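Local coordinates for protein ORF48 (Lactococcus phage TP901-1, PDB 3U6X) that probably serves as an upper baseplate protein of the phage tail, the full-length protein linking receptor-binding proteins to the baseplate, at residues V[78-81]-V[86-89]. Sequence-based numbering, arbitrary orientation.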
# COMPACT_ATOMS: atom_id res chain seq x y z
N THR V 78 -10.07 36.11 28.34
CA THR V 78 -9.90 36.61 29.71
C THR V 78 -9.75 38.12 29.87
O THR V 78 -8.99 38.76 29.16
CB THR V 78 -8.94 35.77 30.57
OG1 THR V 78 -8.19 36.63 31.44
CG2 THR V 78 -8.00 34.92 29.78
N LEU V 79 -10.49 38.67 30.83
CA LEU V 79 -10.46 40.08 31.23
C LEU V 79 -10.18 40.08 32.73
O LEU V 79 -10.76 39.27 33.48
CB LEU V 79 -11.80 40.78 30.96
CG LEU V 79 -11.91 42.28 31.31
CD1 LEU V 79 -12.71 43.01 30.30
CD2 LEU V 79 -12.51 42.51 32.67
N LEU V 80 -9.28 40.97 33.16
CA LEU V 80 -8.95 41.16 34.57
C LEU V 80 -9.30 42.57 34.99
O LEU V 80 -9.28 43.48 34.17
CB LEU V 80 -7.44 40.97 34.82
CG LEU V 80 -6.76 39.66 34.46
CD1 LEU V 80 -5.28 39.76 34.75
CD2 LEU V 80 -7.34 38.49 35.21
N VAL V 81 -9.56 42.74 36.29
CA VAL V 81 -9.70 44.02 36.95
C VAL V 81 -8.65 43.93 38.04
O VAL V 81 -8.68 43.00 38.85
CB VAL V 81 -11.11 44.31 37.51
CG1 VAL V 81 -11.14 45.68 38.18
CG2 VAL V 81 -12.18 44.21 36.41
N GLN V 86 -5.02 43.08 44.51
CA GLN V 86 -6.30 42.40 44.31
C GLN V 86 -6.71 42.30 42.84
O GLN V 86 -6.68 43.30 42.11
CB GLN V 86 -7.39 43.07 45.18
CG GLN V 86 -8.77 42.40 45.18
CD GLN V 86 -8.85 40.99 45.72
OE1 GLN V 86 -8.10 40.59 46.64
NE2 GLN V 86 -9.82 40.23 45.16
N VAL V 87 -7.08 41.08 42.42
CA VAL V 87 -7.52 40.79 41.05
C VAL V 87 -8.91 40.14 41.06
O VAL V 87 -9.20 39.30 41.91
CB VAL V 87 -6.49 39.91 40.26
CG1 VAL V 87 -6.97 39.62 38.84
CG2 VAL V 87 -5.10 40.55 40.23
N LEU V 88 -9.76 40.58 40.13
CA LEU V 88 -11.08 40.04 39.79
C LEU V 88 -10.93 39.51 38.33
O LEU V 88 -10.69 40.28 37.39
CB LEU V 88 -12.19 41.09 39.93
CG LEU V 88 -13.64 40.57 39.88
CD1 LEU V 88 -13.96 39.67 41.10
CD2 LEU V 88 -14.62 41.73 39.81
N CYS V 89 -10.94 38.18 38.17
CA CYS V 89 -10.70 37.48 36.91
C CYS V 89 -11.97 36.98 36.25
O CYS V 89 -12.75 36.26 36.88
CB CYS V 89 -9.70 36.36 37.16
SG CYS V 89 -9.32 35.33 35.72
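With its CG anti to its own carbonyl carbon and beside the backbone N (chi1 -58°), Leu-80 turns the CD2 methyl across to the neighbouring strand, while Cys-89 carries SG anti to its N and lies alongside that methyl. CD2 of Leu-80 meets CB of Cys-89 at 3.7 Å and stands 3.8 Å from SG of Cys-89. The same methyl touches CG1 of Val-87, also at 3.8 Å, and thereby lies against both members of this face of the 86-89 segment. On the reverse face Val-81 and Leu-88 sit opposite one another, meeting at the roots of their side chains, with CB of Val-81 4.2 Å from CB of Leu-88.

The backbone between these two faces illustrates the alternation of an antiparallel hairpin. Leu-80 and Cys-89 form a non-hydrogen-bonded pair; Val-81 and Leu-88 form the adjoining hydrogen-bonded one, each giving its N-H to the other's carbonyl O. The bond from Leu-88 N to Val-81 O is nearly straight, 169° at the hydrogen, whereas its twin from Val-81 N to Leu-88 O bends to 151°. Both oxygens also take a CA-H contact, Leu-88 O from CA of Leu-80 at 3.4 Å and Val-81 O from CA of Val-87 at 3.3 Å.

Strand 86-92 of this hairpin is flanked in turn by strand 16-22 of the immunoglobulin-like domain, with backbone bonds from Val-87 to Tyr-21 and from Cys-89 to Thr-19. Val-81 packs on Phe-4 and Phe-90, whereas Leu-80 and Val-87 reach the backbone of the chain of another protein. Reciprocal backbone hydrogen bonds within the sheet thus satisfy the buried polar atoms of Val-81 and Leu-88, while the apolar side chains divide between its two faces, one serving the interior of the domain and the other its boundary with the partner protein.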